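Local atomic coordinates of globin (Bacillus anthracis, PDB entry 5V3T), a protein that binds heme as a group II truncated hemoglobin and probably carries or processes oxygen or other small heme ligands. Residues Trp90-Cys93 with Met94-Met98; Thr101-Gly105 with His106-Phe110. One frame throughout, in Å; residues are numbered along the deposited sequence.

Interaction 1: Trp90-Cys93 with Met94-Met98. With HEM (protoporphyrin IX containing Fe), chain C.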
loop_
_atom_site.group_PDB
_atom_site.type_symbol
_atom_site.label_atom_id
_atom_site.label_comp_id
_atom_site.label_asym_id
_atom_site.label_seq_id
_atom_site.Cartn_x
_atom_site.Cartn_y
_atom_site.Cartn_z
ATOM N N TRP A 90 11.258 -9.704 -0.400
ATOM C CA TRP A 90 10.560 -9.486 -1.651
ATOM C C TRP A 90 11.467 -9.800 -2.836
ATOM O O TRP A 90 11.095 -10.538 -3.745
ATOM C CB TRP A 90 10.093 -8.033 -1.736
ATOM C CG TRP A 90 9.091 -7.787 -2.770
ATOM C CD1 TRP A 90 7.755 -7.741 -2.583
ATOM C CD2 TRP A 90 9.315 -7.538 -4.178
ATOM N NE1 TRP A 90 7.130 -7.486 -3.767
ATOM C CE2 TRP A 90 8.049 -7.341 -4.764
ATOM C CE3 TRP A 90 10.453 -7.459 -4.988
ATOM C CZ2 TRP A 90 7.872 -7.079 -6.137
ATOM C CZ3 TRP A 90 10.281 -7.191 -6.358
ATOM C CH2 TRP A 90 8.995 -7.000 -6.913
ATOM N N LEU A 91 12.652 -9.203 -2.824
ATOM C CA LEU A 91 13.627 -9.403 -3.890
ATOM C C LEU A 91 14.108 -10.845 -3.944
ATOM O O LEU A 91 14.392 -11.363 -5.022
ATOM C CB LEU A 91 14.812 -8.454 -3.709
ATOM C CG LEU A 91 14.480 -6.987 -3.995
ATOM C CD1 LEU A 91 15.625 -6.066 -3.601
ATOM C CD2 LEU A 91 14.128 -6.818 -5.474
ATOM N N SER A 92 14.216 -11.486 -2.781
ATOM C CA SER A 92 14.574 -12.907 -2.735
ATOM C C SER A 92 13.542 -13.791 -3.436
ATOM O O SER A 92 13.898 -14.700 -4.199
ATOM C CB SER A 92 14.738 -13.373 -1.289
ATOM O OG SER A 92 14.932 -14.778 -1.264
ATOM N N CYS A 93 12.265 -13.528 -3.181
ATOM C CA CYS A 93 11.204 -14.278 -3.836
ATOM C C CYS A 93 11.224 -14.023 -5.333
ATOM O O CYS A 93 10.996 -14.943 -6.122
ATOM C CB CYS A 93 9.830 -13.910 -3.276
ATOM S SG CYS A 93 9.562 -14.490 -1.579
ATOM N N MET A 94 11.495 -12.779 -5.725
ATOM C CA MET A 94 11.517 -12.450 -7.155
ATOM C C MET A 94 12.682 -13.138 -7.858
ATOM O O MET A 94 12.542 -13.593 -9.000
ATOM C CB MET A 94 11.591 -10.934 -7.374
ATOM C CG MET A 94 11.549 -10.520 -8.868
ATOM S SD MET A 94 10.098 -11.141 -9.744
ATOM C CE MET A 94 8.818 -10.049 -9.152
ATOM N N GLU A 95 13.833 -13.188 -7.189
ATOM C CA GLU A 95 14.996 -13.907 -7.700
ATOM C C GLU A 95 14.665 -15.374 -7.990
ATOM O O GLU A 95 15.022 -15.917 -9.048
ATOM C CB GLU A 95 16.154 -13.822 -6.706
ATOM C CG GLU A 95 17.337 -13.026 -7.209
ATOM C CD GLU A 95 18.479 -12.962 -6.207
ATOM O OE1 GLU A 95 18.257 -13.288 -5.019
ATOM O OE2 GLU A 95 19.603 -12.592 -6.615
ATOM N N GLN A 96 13.981 -16.009 -7.042
ATOM C CA GLN A 96 13.613 -17.418 -7.169
ATOM C C GLN A 96 12.568 -17.613 -8.269
ATOM O O GLN A 96 12.615 -18.600 -9.003
ATOM C CB GLN A 96 13.086 -17.953 -5.845
ATOM C CG GLN A 96 14.103 -17.884 -4.721
ATOM C CD GLN A 96 13.503 -18.257 -3.385
ATOM O OE1 GLN A 96 13.260 -17.401 -2.536
ATOM N NE2 GLN A 96 13.255 -19.540 -3.195
ATOM N N ALA A 97 11.624 -16.679 -8.374
ATOM C CA ALA A 97 10.638 -16.712 -9.451
ATOM C C ALA A 97 11.326 -16.585 -10.818
ATOM O O ALA A 97 10.960 -17.268 -11.771
ATOM C CB ALA A 97 9.604 -15.603 -9.270
ATOM N N MET A 98 12.326 -15.713 -10.903
ATOM C CA MET A 98 13.056 -15.526 -12.142
ATOM C C MET A 98 13.842 -16.786 -12.505
ATOM O O MET A 98 13.900 -17.164 -13.671
ATOM C CB MET A 98 14.002 -14.331 -12.050
ATOM C CG MET A 98 13.303 -12.967 -12.110
ATOM S SD MET A 98 14.495 -11.629 -11.911
ATOM C CE MET A 98 13.512 -10.267 -12.545
HETATM C CHA HEM C . 0.568 -3.547 -3.347
HETATM C CHB HEM C . 3.832 -5.181 0.001
HETATM C CHC HEM C . 7.421 -3.817 -3.016
HETATM C CHD HEM C . 4.264 -3.071 -6.666
HETATM C C1A HEM C . 1.146 -4.109 -2.202
HETATM C C2A HEM C . 0.421 -4.607 -1.043
HETATM C C3A HEM C . 1.307 -5.053 -0.138
HETATM C C4A HEM C . 2.648 -4.855 -0.663
HETATM C CMA HEM C . 0.973 -5.669 1.243
HETATM C CAA HEM C . -1.121 -4.633 -0.912
HETATM C CBA HEM C . -1.699 -5.572 -1.972
HETATM C CGA HEM C . -3.039 -5.072 -2.440
HETATM O O1A HEM C . -3.631 -4.211 -1.739
HETATM O O2A HEM C . -3.516 -5.539 -3.509
HETATM C C1B HEM C . 5.093 -4.931 -0.518
HETATM C C2B HEM C . 6.364 -5.165 0.143
HETATM C C3B HEM C . 7.342 -4.769 -0.685
HETATM C C4B HEM C . 6.737 -4.276 -1.910
HETATM C CMB HEM C . 6.562 -5.743 1.564
HETATM C CAB HEM C . 8.857 -4.835 -0.400
HETATM C CBB HEM C . 9.687 -3.884 -0.857
HETATM C C1C HEM C . 6.900 -3.621 -4.261
HETATM C C2C HEM C . 7.655 -3.527 -5.499
HETATM C C3C HEM C . 6.791 -3.333 -6.496
HETATM C C4C HEM C . 5.442 -3.280 -5.950
HETATM C CMC HEM C . 9.190 -3.637 -5.666
HETATM C CAC HEM C . 7.206 -3.160 -7.978
HETATM C CBC HEM C . 6.434 -3.722 -8.894
HETATM C C1D HEM C . 2.989 -3.135 -6.098
HETATM C C2D HEM C . 1.766 -2.918 -6.842
HETATM C C3D HEM C . 0.622 -3.054 -5.831
HETATM C C4D HEM C . 1.247 -3.351 -4.549
HETATM C CMD HEM C . 1.643 -2.612 -8.348
HETATM C CAD HEM C . -0.880 -2.911 -6.142
HETATM C CBD HEM C . -1.343 -1.557 -5.609
HETATM C CGD HEM C . -2.733 -1.240 -6.097
HETATM O O1D HEM C . -3.679 -1.390 -5.283
HETATM O O2D HEM C . -2.900 -0.845 -7.286
HETATM N NA HEM C . 2.505 -4.274 -1.928
HETATM N NB HEM C . 5.372 -4.397 -1.773
HETATM N NC HEM C . 5.552 -3.480 -4.570
HETATM N ND HEM C . 2.639 -3.376 -4.749
HETATM FE FE HEM C . 4.015 -4.031 -3.319
#

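Interaction 2: Thr101-Gly105 with His106-Phe110. With SO4 (sulfate ion), chain F.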
loop_
_atom_site.group_PDB
_atom_site.type_symbol
_atom_site.label_atom_id
_atom_site.label_comp_id
_atom_site.label_asym_id
_atom_site.label_seq_id
_atom_site.Cartn_x
_atom_site.Cartn_y
_atom_site.Cartn_z
ATOM N N THR A 101 11.406 -19.309 -13.757
ATOM C CA THR A 101 10.774 -18.967 -15.020
ATOM C C THR A 101 11.787 -18.837 -16.147
ATOM O O THR A 101 11.408 -18.574 -17.290
ATOM C CB THR A 101 9.974 -17.659 -14.897
ATOM O OG1 THR A 101 10.842 -16.614 -14.467
ATOM C CG2 THR A 101 8.878 -17.825 -13.874
ATOM N N GLY A 102 13.071 -19.016 -15.828
ATOM C CA GLY A 102 14.112 -19.039 -16.846
ATOM C C GLY A 102 14.545 -17.670 -17.358
ATOM O O GLY A 102 14.959 -17.514 -18.507
ATOM N N VAL A 103 14.456 -16.673 -16.495
ATOM C CA VAL A 103 14.861 -15.309 -16.846
ATOM C C VAL A 103 16.345 -15.088 -16.540
ATOM O O VAL A 103 16.777 -15.159 -15.380
ATOM C CB VAL A 103 14.000 -14.285 -16.096
ATOM C CG1 VAL A 103 14.439 -12.869 -16.448
ATOM C CG2 VAL A 103 12.526 -14.508 -16.427
ATOM N N HIS A 104 17.141 -14.870 -17.580
ATOM C CA HIS A 104 18.583 -14.753 -17.405
ATOM C C HIS A 104 19.186 -13.680 -18.306
ATOM O O HIS A 104 18.475 -13.011 -19.048
ATOM C CB HIS A 104 19.250 -16.105 -17.661
ATOM C CG HIS A 104 18.883 -17.150 -16.653
ATOM N ND1 HIS A 104 19.391 -17.149 -15.372
ATOM C CD2 HIS A 104 18.030 -18.200 -16.718
ATOM C CE1 HIS A 104 18.892 -18.175 -14.702
ATOM N NE2 HIS A 104 18.062 -18.826 -15.496
ATOM N N GLY A 105 20.501 -13.510 -18.219
ATOM C CA GLY A 105 21.214 -12.586 -19.085
ATOM C C GLY A 105 20.962 -11.116 -18.816
ATOM O O GLY A 105 20.634 -10.733 -17.695
ATOM N N HIS A 106 21.121 -10.292 -19.849
ATOM C CA HIS A 106 21.041 -8.850 -19.670
ATOM C C HIS A 106 19.644 -8.411 -19.293
ATOM O O HIS A 106 19.492 -7.477 -18.515
ATOM C CB HIS A 106 21.483 -8.098 -20.931
ATOM C CG HIS A 106 22.946 -8.214 -21.224
ATOM N ND1 HIS A 106 23.913 -7.658 -20.412
ATOM C CD2 HIS A 106 23.607 -8.805 -22.249
ATOM C CE1 HIS A 106 25.107 -7.920 -20.915
ATOM N NE2 HIS A 106 24.949 -8.610 -22.031
ATOM N N ILE A 107 18.614 -9.066 -19.823
ATOM C CA ILE A 107 17.262 -8.664 -19.430
ATOM C C ILE A 107 17.010 -8.994 -17.943
ATOM O O ILE A 107 16.335 -8.237 -17.229
ATOM C CB ILE A 107 16.176 -9.306 -20.329
ATOM C CG1 ILE A 107 14.802 -8.710 -20.017
ATOM C CG2 ILE A 107 16.140 -10.826 -20.182
ATOM C CD1 ILE A 107 14.771 -7.187 -20.035
ATOM N N ARG A 108 17.565 -10.097 -17.453
ATOM C CA ARG A 108 17.403 -10.382 -16.029
ATOM C C ARG A 108 18.040 -9.286 -15.192
ATOM O O ARG A 108 17.428 -8.776 -14.251
ATOM C CB ARG A 108 17.995 -11.739 -15.665
ATOM C CG ARG A 108 17.843 -12.074 -14.160
ATOM C CD ARG A 108 18.866 -13.122 -13.733
ATOM N NE ARG A 108 18.797 -13.452 -12.306
ATOM C CZ ARG A 108 18.019 -14.396 -11.789
ATOM N NH1 ARG A 108 17.238 -15.111 -12.581
ATOM N NH2 ARG A 108 18.035 -14.636 -10.478
ATOM N N GLU A 109 19.266 -8.915 -15.537
ATOM C CA GLU A 109 19.974 -7.910 -14.772
ATOM C C GLU A 109 19.276 -6.568 -14.876
ATOM O O GLU A 109 19.161 -5.855 -13.878
ATOM C CB GLU A 109 21.435 -7.805 -15.218
ATOM C CG GLU A 109 22.198 -9.147 -15.237
ATOM C CD GLU A 109 22.070 -9.963 -13.938
ATOM O OE1 GLU A 109 21.892 -9.371 -12.851
ATOM O OE2 GLU A 109 22.161 -11.210 -14.002
ATOM N N PHE A 110 18.804 -6.226 -16.071
ATOM C CA PHE A 110 18.039 -4.996 -16.268
ATOM C C PHE A 110 16.817 -4.941 -15.341
ATOM O O PHE A 110 16.642 -3.991 -14.564
ATOM C CB PHE A 110 17.606 -4.863 -17.727
ATOM C CG PHE A 110 16.887 -3.573 -18.034
ATOM C CD1 PHE A 110 17.601 -2.427 -18.339
ATOM C CD2 PHE A 110 15.504 -3.510 -18.026
ATOM C CE1 PHE A 110 16.946 -1.229 -18.627
ATOM C CE2 PHE A 110 14.839 -2.320 -18.311
ATOM C CZ PHE A 110 15.566 -1.178 -18.613
HETATM S S SO4 F . 23.074 -15.579 -16.380
HETATM O O1 SO4 F . 23.732 -14.339 -16.761
HETATM O O2 SO4 F . 22.897 -16.404 -17.566
HETATM O O3 SO4 F . 23.887 -16.312 -15.420
HETATM O O4 SO4 F . 21.764 -15.254 -15.833
#

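Interaction 1: Trp90-Cys93 with Met94-Met98
Trp-90 and Met-94, one turn apart on a globin-fold helix, lie side by side and point the same way, so that the bent thioether tip of the methionine reaches the benzo end of the indole on the heme side of the helix. The touching atoms are Trp-90 CH2 and Met-94 CE, 3.8 Å apart, with the methyl approaching obliquely. Met-94 gets there because its chain folds at both chi2 (56°) and chi3 (76°), which brings CE back toward the ring.

This is the tightly packed part of the contact. The indole lies along the porphyrin: CD1 of Trp-90 is 3.6 Å from HEM C3B, and the benzo ring carries the heme methyl CMC over one face, near its rim, with CH2 of Trp-90 3.6 Å from CMC. NE1 of Trp-90 also makes a weak hydrogen bond to the bound cyanide, placing this residue in the distal ligand pocket.

Regular i to i+4 bonds hold the turns together, from Met-94 N to Trp-90 O at 3.0 Å through to Ala-97 N to Cys-93 O at 2.9 Å. The looser side of the helix carries Ser-92, Glu-95 and Gln-96. Here Glu-95 is exposed, and its CB rests 3.5 Å from Leu-91 O, beside the backbone bond that Glu-95 N makes to the same oxygen.

Around the contact, Phe-25 of helix 14-31 meets the Trp-90 ring edge-to-face and also touches Cys-93 and Met-94, while Glu-95 and Met-98 pack against Arg-108 of helix 105-122.

Interaction 2: Thr101-Gly105 with His106-Phe110
Val-103, His-104 and Gly-105 lead directly into the first turn of the helix that packs against them through Arg-108, forming the turn between the last two helices of the globin fold. Gly-102, with positive phi, closes helix 84-101 in a Schellman motif. From Val-103 the backbone runs extended to Gly-105, where phi is again positive, and on into helix 105-122. Its first turn is tied by Glu-109 N to Gly-105 O at 3.1 Å, whereas the bond from Arg-108 N to His-104 O, at 3.4 Å, is weak.

Among the side chains, Arg-108 reaches back over the turn. Its chain stays extended from CG to NE, with CG anti to the backbone N (chi1 180°), and carries the guanidinium past the peptide of Val-103. The aliphatic part is used too: CB of Arg-108 lies 3.8 Å from Val-103 CG1, where the two side chains cross at a slant. NH1 is shared between the carbonyl of Val-103 and a salt bridge to Asp-99, so one nitrogen ties the turn to the preceding helix.

The His-104 ring runs alongside the guanidinium, their planes 12° apart. A sulfate, probably from the crystallisation liquor, accepts hydrogen bonds at O4 from His-104 ND1 (3.1 Å) and Gly-105 N (3.2 Å). On the guanidinium itself, NH1 of Arg-108 donates to Val-103 O at 2.8 Å, with the oxygen lying in the guanidinium plane and the N-H...O angle at 158°.

The two contacts follow in series along the chain, their centres 12 Å apart: interaction 1 lies within helix 84-101, and interaction 2 covers the turn beyond it and the start of helix 105-122. They meet directly at Met-98, whose O is 2.9 Å from Val-103 N, a probable hydrogen bond, and whose CB packs 3.4 Å from Arg-108 NH1. Arg-108 NH2 also comes within 3.6 Å of Glu-95 O. The same helix therefore contributes to the heme pocket through Trp-90 and, further along, meets the surface turn that directs the chain into the final helix of the globin fold.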